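Local coordinates for dihydrodipicolinate synthase (Bacillus clausii KSM-K16, PDB 3E96), which probably condenses pyruvate with aspartate semialdehyde through a Schiff base, as a TIM-barrel lyase of the DapA family thought to serve lysine biosynthesis, at residues Asp31-Tyr35 with Glu69-Thr74; Tyr90-Ile96 with Tyr128-Ile132; Val120-Tyr126 with Ile149-Val153. One frame throughout, in Å; residues are numbered along the deposited sequence.

Interaction 1 (Asp31-Tyr35 with Glu69-Thr74); sequences DWHHY and EEVRRT
Neighbouring helices 32-43 and 64-78 of the outer layer of the TIM barrel meet where Trp32 receives Arg73 and Tyr35 reaches Thr74. The Arg73 guanidinium lies flat on one face of the indole, planes 7° apart, its CZ 3.7 Å from the five-membered-ring centroid of Trp32, a cation-pi stack. With CG anti to its carbonyl carbon (chi1 -66°), Arg73 sets CG over the six-membered ring as a CH-pi contact, and the bend at chi2 (-93°) carries the guanidinium along the same face to the five-membered ring. Arg73 NE also donates to the anti lone pair of Glu69 OE2 at 2.8 Å, while Arg72 NE and NH2 both grip Glu69 OE1. At the far rim, Trp32 CH2 is 3.5 Å from Glu70 CA.

Deeper in, Tyr35 OH donates to Thr74 OG1 at 2.6 Å, with the acceptor near the plane of the ring. Thr74 OG1 in turn donates to Glu70 O at 2.7 Å, from the carbonyl face opposite Thr74 N. The buried tyrosine hydroxyl is thus satisfied by a relay ending on helix backbone, while Glu69, with Tyr77 OH bonded to Arg73 NH1, probably fixes the stacked guanidinium's rotation and would partly offset its charge.

Interaction 2 (Tyr90-Ile96 with Tyr128-Ile132); sequences YATSTAI and YFRDI
This is a helix-helix contact in the outer layer of the TIM barrel, made by Thr92, Ala95 and Ile96 against Tyr128 and Ile132, with one hydrogen bond at the turn that leads into the first helix. Helices 92-105 and 122-136 follow strands 83-88 and 109-112, so the contact joins successive beta-alpha units. The axes of segments 92-96 and 128-132 approach to 9.9 Å and cross at -42°, and the backbones come nearest at Ile96 and Ile132, whose CA atoms are 6.0 Å apart.

The apolar part is centred on Ile132. Its CD1 packs against Ala95 CB at 3.6 Å, the small methyl leaving room for the isoleucine branch to reach the helix. The same CD1 lies over one face of the Tyr128 ring, offset toward the rim, so this methyl is shared between the neighbouring helix and a residue one turn earlier on its own. Ile96 adds a looser contact, with CG1 at 4.4 Å from Ile132 CG1. Inward, Tyr128, Phe129 and Ile132 rest on Ile112 of strand 109-112.

Thr92 meets Tyr128 through its methyl: CG2 is 3.5 Å from Tyr128 CD1, and the two side chains run past each other in opposite directions. The Thr92 methyl sits beside the backbone N and anti to the carbonyl carbon, which turns it to the ring.

The second subunit packs close by, its Ala280 on Tyr128 and its Tyr90 meeting Tyr90 ring to ring. With CG anti to the backbone N (chi1 178°), Tyr128 extends to the turn, where OH donates to Tyr90 O at 2.6 Å, in the carbonyl plane and at a C=O...donor angle of 150°.

Interaction 3 (Val120-Tyr126 with Ile149-Val153); sequences VTAGGVY and ISDRV
Apolar side chains carry the meeting of Val120, Ala122, Val125 and Tyr126 with Ile149 and Val153, where the starts of helices 122-136 and 152-157 lie side by side in the outer layer of the TIM barrel. Two close backbone approaches bracket it: the CA atoms of Ala122 and Ile149, and those of Tyr126 and Val153, are each 5.3 Å apart.

Ile149 supplies the first group of contacts. Its CD1 reaches across the entry to helix 122-136, standing 3.7 Å from Ala122 N, and the same methyl touches Val120 CG2 and Val125 CG2, each at 3.9 Å. Both chi1 and chi2 lie near -60°, a bend that carries CD1 into this position. Val153 makes the second group with its two branches: CG2 approaches Ala122 O at 3.5 Å, and CG1 sits 3.8 Å from Tyr126 CA. On the inner side, Phe144 of strand 140-144 backs Ile149 and Val153.

Polar bonds act within each segment. Ser150 OG caps the turn before helix 152-157, accepting from Arg152 N at 2.9 Å with an N-H...acceptor angle of 161°. Thr121, the N-cap of helix 122-136, accepts from Gly124 N in a weak bond, while its OG1 is also hydrogen-bonded to Asn283 of the second subunit, whose Pro281 packs on Val120 and Val125.

Because the two segments meet through methyl groups and backbone while each looks after its own helix start, their association probably rests on shape and exclusion of water, and directional bonding serves the turns and the subunit interface.

All three contacts are partly buried and join elements of the barrel's outer layer, but their chemistry differs. Interaction 1 stands apart, its centre about 24 Å from that of interaction 2 and 34 Å from that of interaction 3, and no other chain of the assembly touches it; charge and aromatic stacking dominate its outer part. Interactions 2 and 3 share helix 122-136, using consecutive parts of it, with centres about 15 Å apart, and both touch the second subunit. Interaction 2 mixes aliphatic packing with one tyrosine hydrogen bond, whereas interaction 3 has only apolar and backbone contacts between its segments and reserves hydrogen bonds for helix starts and the neighbouring subunit.

Interaction 1 (Asp31-Tyr35 with Glu69-Thr74)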
loop_
_atom_site.group_PDB
_atom_site.type_symbol
_atom_site.label_atom_id
_atom_site.label_comp_id
_atom_site.label_asym_id
_atom_site.label_seq_id
_atom_site.Cartn_x
_atom_site.Cartn_y
_atom_site.Cartn_z
ATOM N N ASP B 31 -13.755 10.709 16.162
ATOM C CA ASP B 31 -14.693 11.612 16.817
ATOM C C ASP B 31 -15.702 11.957 15.735
ATOM O O ASP B 31 -15.445 12.810 14.884
ATOM C CB ASP B 31 -14.008 12.888 17.300
ATOM C CG ASP B 31 -14.941 13.768 18.114
ATOM O OD1 ASP B 31 -16.102 13.953 17.690
ATOM O OD2 ASP B 31 -14.513 14.278 19.171
ATOM N N TRP B 32 -16.845 11.283 15.766
ATOM C CA TRP B 32 -17.875 11.498 14.766
ATOM C C TRP B 32 -18.503 12.883 14.827
ATOM O O TRP B 32 -19.031 13.369 13.828
ATOM C CB TRP B 32 -18.946 10.415 14.885
ATOM C CG TRP B 32 -18.423 9.044 14.568
ATOM C CD1 TRP B 32 -18.367 7.972 15.412
ATOM C CD2 TRP B 32 -17.889 8.596 13.313
ATOM N NE1 TRP B 32 -17.834 6.882 14.762
ATOM C CE2 TRP B 32 -17.530 7.237 13.473
ATOM C CE3 TRP B 32 -17.677 9.211 12.070
ATOM C CZ2 TRP B 32 -16.974 6.479 12.434
ATOM C CZ3 TRP B 32 -17.122 8.455 11.035
ATOM C CH2 TRP B 32 -16.778 7.104 11.228
ATOM N N HIS B 33 -18.462 13.516 15.996
ATOM C CA HIS B 33 -19.012 14.857 16.114
ATOM C C HIS B 33 -18.133 15.769 15.268
ATOM O O HIS B 33 -18.626 16.611 14.513
ATOM C CB HIS B 33 -18.999 15.330 17.570
ATOM C CG HIS B 33 -19.543 16.713 17.756
ATOM N ND1 HIS B 33 -20.827 17.061 17.393
ATOM C CD2 HIS B 33 -18.975 17.837 18.255
ATOM C CE1 HIS B 33 -21.026 18.340 17.659
ATOM N NE2 HIS B 33 -19.918 18.834 18.182
ATOM N N HIS B 34 -16.821 15.596 15.394
ATOM C CA HIS B 34 -15.891 16.406 14.618
ATOM C C HIS B 34 -16.031 16.068 13.138
ATOM O O HIS B 34 -15.879 16.935 12.279
ATOM C CB HIS B 34 -14.455 16.167 15.091
ATOM C CG HIS B 34 -14.171 16.730 16.450
ATOM N ND1 HIS B 34 -12.960 16.567 17.087
ATOM C CD2 HIS B 34 -14.935 17.480 17.281
ATOM C CE1 HIS B 34 -12.987 17.194 18.251
ATOM N NE2 HIS B 34 -14.174 17.756 18.393
ATOM N N TYR B 35 -16.331 14.808 12.840
ATOM C CA TYR B 35 -16.499 14.399 11.448
ATOM C C TYR B 35 -17.699 15.133 10.853
ATOM O O TYR B 35 -17.643 15.630 9.728
ATOM C CB TYR B 35 -16.719 12.886 11.343
ATOM C CG TYR B 35 -16.744 12.398 9.911
ATOM C CD1 TYR B 35 -15.608 12.502 9.100
ATOM C CD2 TYR B 35 -17.907 11.873 9.351
ATOM C CE1 TYR B 35 -15.635 12.099 7.767
ATOM C CE2 TYR B 35 -17.949 11.468 8.016
ATOM C CZ TYR B 35 -16.807 11.586 7.230
ATOM O OH TYR B 35 -16.843 11.211 5.908
ATOM N N GLU B 69 -18.506 2.250 8.430
ATOM C CA GLU B 69 -19.230 3.193 9.275
ATOM C C GLU B 69 -19.031 4.630 8.802
ATOM O O GLU B 69 -19.955 5.440 8.862
ATOM C CB GLU B 69 -18.772 3.055 10.732
ATOM C CG GLU B 69 -19.458 3.994 11.733
ATOM C CD GLU B 69 -20.943 3.705 11.920
ATOM O OE1 GLU B 69 -21.400 2.617 11.508
ATOM O OE2 GLU B 69 -21.652 4.566 12.491
ATOM N N GLU B 70 -17.831 4.960 8.334
ATOM C CA GLU B 70 -17.601 6.325 7.868
ATOM C C GLU B 70 -18.511 6.629 6.682
ATOM O O GLU B 70 -19.068 7.724 6.584
ATOM C CB GLU B 70 -16.135 6.547 7.476
ATOM C CG GLU B 70 -15.877 7.949 6.915
ATOM C CD GLU B 70 -14.410 8.324 6.901
ATOM O OE1 GLU B 70 -13.817 8.424 7.997
ATOM O OE2 GLU B 70 -13.851 8.520 5.798
ATOM N N VAL B 71 -18.667 5.667 5.779
ATOM C CA VAL B 71 -19.538 5.879 4.629
ATOM C C VAL B 71 -20.976 6.077 5.120
ATOM O O VAL B 71 -21.669 6.987 4.665
ATOM C CB VAL B 71 -19.478 4.691 3.638
ATOM C CG1 VAL B 71 -20.473 4.903 2.500
ATOM C CG2 VAL B 71 -18.070 4.571 3.065
ATOM N N ARG B 72 -21.415 5.244 6.062
ATOM C CA ARG B 72 -22.772 5.371 6.601
ATOM C C ARG B 72 -22.972 6.738 7.251
ATOM O O ARG B 72 -23.974 7.407 7.007
ATOM C CB ARG B 72 -23.057 4.269 7.631
ATOM C CG ARG B 72 -23.112 2.864 7.044
ATOM C CD ARG B 72 -23.691 1.866 8.044
ATOM N NE ARG B 72 -22.788 1.584 9.158
ATOM C CZ ARG B 72 -21.956 0.547 9.203
ATOM N NH1 ARG B 72 -21.902 -0.318 8.195
ATOM N NH2 ARG B 72 -21.189 0.361 10.266
ATOM N N ARG B 73 -22.020 7.142 8.087
ATOM C CA ARG B 73 -22.088 8.431 8.768
ATOM C C ARG B 73 -22.165 9.580 7.763
ATOM O O ARG B 73 -22.905 10.543 7.965
ATOM C CB ARG B 73 -20.856 8.620 9.661
ATOM C CG ARG B 73 -20.770 7.656 10.843
ATOM C CD ARG B 73 -21.402 8.244 12.101
ATOM N NE ARG B 73 -21.383 7.292 13.210
ATOM C CZ ARG B 73 -21.690 7.596 14.468
ATOM N NH1 ARG B 73 -22.040 8.833 14.792
ATOM N NH2 ARG B 73 -21.652 6.654 15.403
ATOM N N THR B 74 -21.391 9.480 6.685
ATOM C CA THR B 74 -21.373 10.519 5.662
ATOM C C THR B 74 -22.749 10.678 5.020
ATOM O O THR B 74 -23.244 11.796 4.863
ATOM C CB THR B 74 -20.335 10.201 4.568
ATOM O OG1 THR B 74 -19.044 10.045 5.172
ATOM C CG2 THR B 74 -20.276 11.330 3.540
#

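Interaction 2 (Tyr90-Ile96 with Tyr128-Ile132)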
loop_
_atom_site.group_PDB
_atom_site.type_symbol
_atom_site.label_atom_id
_atom_site.label_comp_id
_atom_site.label_asym_id
_atom_site.label_seq_id
_atom_site.Cartn_x
_atom_site.Cartn_y
_atom_site.Cartn_z
ATOM N N TYR B 90 -8.285 -2.796 -1.325
ATOM C CA TYR B 90 -7.783 -4.080 -0.824
ATOM C C TYR B 90 -8.012 -5.220 -1.819
ATOM O O TYR B 90 -8.180 -4.978 -3.012
ATOM C CB TYR B 90 -8.427 -4.416 0.524
ATOM C CG TYR B 90 -8.130 -3.397 1.602
ATOM C CD1 TYR B 90 -6.822 -3.170 2.032
ATOM C CD2 TYR B 90 -9.158 -2.665 2.201
ATOM C CE1 TYR B 90 -6.543 -2.242 3.033
ATOM C CE2 TYR B 90 -8.891 -1.735 3.206
ATOM C CZ TYR B 90 -7.582 -1.530 3.616
ATOM O OH TYR B 90 -7.314 -0.617 4.616
ATOM N N ALA B 91 -8.000 -6.459 -1.335
ATOM C CA ALA B 91 -8.221 -7.613 -2.205
ATOM C C ALA B 91 -9.558 -7.437 -2.926
ATOM O O ALA B 91 -10.479 -6.825 -2.384
ATOM C CB ALA B 91 -8.227 -8.898 -1.376
ATOM N N THR B 92 -9.678 -7.978 -4.137
ATOM C CA THR B 92 -10.919 -7.826 -4.893
ATOM C C THR B 92 -12.182 -8.181 -4.111
ATOM O O THR B 92 -13.157 -7.429 -4.140
ATOM C CB THR B 92 -10.894 -8.639 -6.216
ATOM O OG1 THR B 92 -10.773 -10.035 -5.933
ATOM C CG2 THR B 92 -9.727 -8.204 -7.074
ATOM N N SER B 93 -12.176 -9.308 -3.405
ATOM C CA SER B 93 -13.356 -9.703 -2.635
ATOM C C SER B 93 -13.661 -8.660 -1.561
ATOM O O SER B 93 -14.820 -8.337 -1.305
ATOM C CB SER B 93 -13.141 -11.067 -1.973
ATOM O OG SER B 93 -12.108 -11.009 -1.005
ATOM N N THR B 94 -12.610 -8.147 -0.932
ATOM C CA THR B 94 -12.748 -7.137 0.113
ATOM C C THR B 94 -13.295 -5.832 -0.468
ATOM O O THR B 94 -14.174 -5.199 0.118
ATOM C CB THR B 94 -11.388 -6.856 0.774
ATOM O OG1 THR B 94 -10.858 -8.078 1.296
ATOM C CG2 THR B 94 -11.532 -5.847 1.912
ATOM N N ALA B 95 -12.771 -5.431 -1.623
ATOM C CA ALA B 95 -13.225 -4.203 -2.268
ATOM C C ALA B 95 -14.706 -4.342 -2.604
ATOM O O ALA B 95 -15.486 -3.405 -2.429
ATOM C CB ALA B 95 -12.418 -3.946 -3.536
ATOM N N ILE B 96 -15.091 -5.521 -3.086
ATOM C CA ILE B 96 -16.481 -5.768 -3.437
ATOM C C ILE B 96 -17.361 -5.714 -2.191
ATOM O O ILE B 96 -18.485 -5.218 -2.245
ATOM C CB ILE B 96 -16.631 -7.133 -4.150
ATOM C CG1 ILE B 96 -15.903 -7.078 -5.498
ATOM C CG2 ILE B 96 -18.112 -7.462 -4.364
ATOM C CD1 ILE B 96 -15.749 -8.426 -6.184
ATOM N N TYR B 128 -8.008 -6.207 -12.186
ATOM C CA TYR B 128 -8.363 -5.804 -10.830
ATOM C C TYR B 128 -9.561 -4.858 -10.842
ATOM O O TYR B 128 -10.579 -5.123 -10.203
ATOM C CB TYR B 128 -7.177 -5.111 -10.151
ATOM C CG TYR B 128 -7.485 -4.632 -8.750
ATOM C CD1 TYR B 128 -7.550 -5.525 -7.682
ATOM C CD2 TYR B 128 -7.747 -3.285 -8.499
ATOM C CE1 TYR B 128 -7.871 -5.090 -6.393
ATOM C CE2 TYR B 128 -8.067 -2.839 -7.223
ATOM C CZ TYR B 128 -8.129 -3.743 -6.175
ATOM O OH TYR B 128 -8.456 -3.296 -4.916
ATOM N N PHE B 129 -9.438 -3.755 -11.573
ATOM C CA PHE B 129 -10.519 -2.782 -11.649
ATOM C C PHE B 129 -11.755 -3.356 -12.337
ATOM O O PHE B 129 -12.880 -3.177 -11.866
ATOM C CB PHE B 129 -10.052 -1.526 -12.388
ATOM C CG PHE B 129 -9.092 -0.674 -11.596
ATOM C CD1 PHE B 129 -9.437 -0.212 -10.327
ATOM C CD2 PHE B 129 -7.861 -0.310 -12.130
ATOM C CE1 PHE B 129 -8.567 0.610 -9.597
ATOM C CE2 PHE B 129 -6.982 0.509 -11.413
ATOM C CZ PHE B 129 -7.342 0.968 -10.143
ATOM N N ARG B 130 -11.545 -4.043 -13.454
ATOM C CA ARG B 130 -12.666 -4.620 -14.188
ATOM C C ARG B 130 -13.495 -5.566 -13.326
ATOM O O ARG B 130 -14.718 -5.455 -13.290
ATOM C CB ARG B 130 -12.169 -5.375 -15.417
ATOM C CG ARG B 130 -13.291 -5.972 -16.253
ATOM C CD ARG B 130 -12.763 -7.140 -17.057
ATOM N NE ARG B 130 -12.170 -8.140 -16.171
ATOM C CZ ARG B 130 -11.423 -9.155 -16.585
ATOM N NH1 ARG B 130 -11.173 -9.309 -17.879
ATOM N NH2 ARG B 130 -10.916 -10.008 -15.705
ATOM N N ASP B 131 -12.833 -6.491 -12.636
ATOM C CA ASP B 131 -13.538 -7.459 -11.797
ATOM C C ASP B 131 -14.412 -6.799 -10.740
ATOM O O ASP B 131 -15.547 -7.219 -10.510
ATOM C CB ASP B 131 -12.551 -8.406 -11.107
ATOM C CG ASP B 131 -11.886 -9.370 -12.074
ATOM O OD1 ASP B 131 -12.357 -9.491 -13.225
ATOM O OD2 ASP B 131 -10.896 -10.017 -11.671
ATOM N N ILE B 132 -13.882 -5.770 -10.091
ATOM C CA ILE B 132 -14.627 -5.063 -9.056
ATOM C C ILE B 132 -15.819 -4.299 -9.627
ATOM O O ILE B 132 -16.921 -4.350 -9.078
ATOM C CB ILE B 132 -13.706 -4.082 -8.298
ATOM C CG1 ILE B 132 -12.642 -4.876 -7.531
ATOM C CG2 ILE B 132 -14.531 -3.198 -7.359
ATOM C CD1 ILE B 132 -11.514 -4.027 -6.971
#

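Interaction 3 (Val120-Tyr126 with Ile149-Val153)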
loop_
_atom_site.group_PDB
_atom_site.type_symbol
_atom_site.label_atom_id
_atom_site.label_comp_id
_atom_site.label_asym_id
_atom_site.label_seq_id
_atom_site.Cartn_x
_atom_site.Cartn_y
_atom_site.Cartn_z
ATOM N N VAL B 120 2.451 -5.393 -9.199
ATOM C CA VAL B 120 1.342 -5.116 -10.102
ATOM C C VAL B 120 1.838 -5.082 -11.543
ATOM O O VAL B 120 2.988 -4.723 -11.800
ATOM C CB VAL B 120 0.680 -3.750 -9.796
ATOM C CG1 VAL B 120 0.043 -3.773 -8.412
ATOM C CG2 VAL B 120 1.719 -2.628 -9.895
ATOM N N THR B 121 0.978 -5.489 -12.475
ATOM C CA THR B 121 1.309 -5.451 -13.900
ATOM C C THR B 121 0.093 -4.870 -14.609
ATOM O O THR B 121 -1.026 -4.979 -14.110
ATOM C CB THR B 121 1.605 -6.851 -14.491
ATOM O OG1 THR B 121 0.458 -7.695 -14.333
ATOM C CG2 THR B 121 2.810 -7.480 -13.804
ATOM N N ALA B 122 0.307 -4.261 -15.772
ATOM C CA ALA B 122 -0.784 -3.641 -16.518
ATOM C C ALA B 122 -1.994 -4.552 -16.703
ATOM O O ALA B 122 -3.119 -4.161 -16.396
ATOM C CB ALA B 122 -0.279 -3.159 -17.872
ATOM N N GLY B 123 -1.763 -5.758 -17.218
ATOM C CA GLY B 123 -2.862 -6.684 -17.436
ATOM C C GLY B 123 -3.604 -7.004 -16.152
ATOM O O GLY B 123 -4.833 -7.112 -16.136
ATOM N N GLY B 124 -2.848 -7.149 -15.066
ATOM C CA GLY B 124 -3.435 -7.457 -13.775
ATOM C C GLY B 124 -4.231 -6.308 -13.182
ATOM O O GLY B 124 -5.265 -6.526 -12.558
ATOM N N VAL B 125 -3.748 -5.082 -13.367
ATOM C CA VAL B 125 -4.436 -3.905 -12.840
ATOM C C VAL B 125 -5.750 -3.732 -13.590
ATOM O O VAL B 125 -6.778 -3.408 -13.000
ATOM C CB VAL B 125 -3.561 -2.647 -12.993
ATOM C CG1 VAL B 125 -4.337 -1.397 -12.568
ATOM C CG2 VAL B 125 -2.308 -2.806 -12.133
ATOM N N TYR B 126 -5.712 -3.954 -14.900
ATOM C CA TYR B 126 -6.924 -3.865 -15.697
ATOM C C TYR B 126 -7.950 -4.849 -15.119
ATOM O O TYR B 126 -9.087 -4.483 -14.845
ATOM C CB TYR B 126 -6.631 -4.234 -17.151
ATOM C CG TYR B 126 -7.884 -4.527 -17.941
ATOM C CD1 TYR B 126 -8.714 -3.496 -18.380
ATOM C CD2 TYR B 126 -8.274 -5.840 -18.186
ATOM C CE1 TYR B 126 -9.910 -3.772 -19.046
ATOM C CE2 TYR B 126 -9.464 -6.128 -18.844
ATOM C CZ TYR B 126 -10.276 -5.092 -19.269
ATOM O OH TYR B 126 -11.460 -5.385 -19.903
ATOM N N ILE B 149 2.380 1.768 -14.694
ATOM C CA ILE B 149 1.267 1.079 -15.334
ATOM C C ILE B 149 0.770 1.889 -16.532
ATOM O O ILE B 149 0.415 3.058 -16.403
ATOM C CB ILE B 149 0.103 0.851 -14.336
ATOM C CG1 ILE B 149 0.578 -0.025 -13.168
ATOM C CG2 ILE B 149 -1.081 0.199 -15.048
ATOM C CD1 ILE B 149 1.029 -1.424 -13.573
ATOM N N SER B 150 0.750 1.250 -17.696
ATOM C CA SER B 150 0.321 1.891 -18.937
ATOM C C SER B 150 -1.076 2.490 -18.914
ATOM O O SER B 150 -2.001 1.921 -18.327
ATOM C CB SER B 150 0.395 0.888 -20.090
ATOM O OG SER B 150 -0.163 1.447 -21.266
ATOM N N ASP B 151 -1.227 3.635 -19.576
ATOM C CA ASP B 151 -2.521 4.296 -19.665
ATOM C C ASP B 151 -3.480 3.433 -20.476
ATOM O O ASP B 151 -4.690 3.664 -20.478
ATOM C CB ASP B 151 -2.390 5.669 -20.327
ATOM C CG ASP B 151 -1.617 6.650 -19.474
ATOM O OD1 ASP B 151 -1.839 6.657 -18.248
ATOM O OD2 ASP B 151 -0.799 7.413 -20.027
ATOM N N ARG B 152 -2.933 2.443 -21.173
ATOM C CA ARG B 152 -3.755 1.537 -21.973
ATOM C C ARG B 152 -4.817 0.896 -21.076
ATOM O O ARG B 152 -5.907 0.546 -21.536
ATOM C CB ARG B 152 -2.881 0.451 -22.609
ATOM C CG ARG B 152 -3.656 -0.588 -23.405
ATOM C CD ARG B 152 -4.398 0.044 -24.576
ATOM N NE ARG B 152 -5.181 -0.942 -25.315
ATOM C CZ ARG B 152 -5.874 -0.676 -26.417
ATOM N NH1 ARG B 152 -5.884 0.554 -26.917
ATOM N NH2 ARG B 152 -6.558 -1.639 -27.019
ATOM N N VAL B 153 -4.489 0.736 -19.795
ATOM C CA VAL B 153 -5.425 0.161 -18.834
ATOM C C VAL B 153 -6.717 0.976 -18.798
ATOM O O VAL B 153 -7.813 0.417 -18.733
ATOM C CB VAL B 153 -4.819 0.137 -17.408
ATOM C CG1 VAL B 153 -5.880 -0.283 -16.396
ATOM C CG2 VAL B 153 -3.634 -0.813 -17.361
#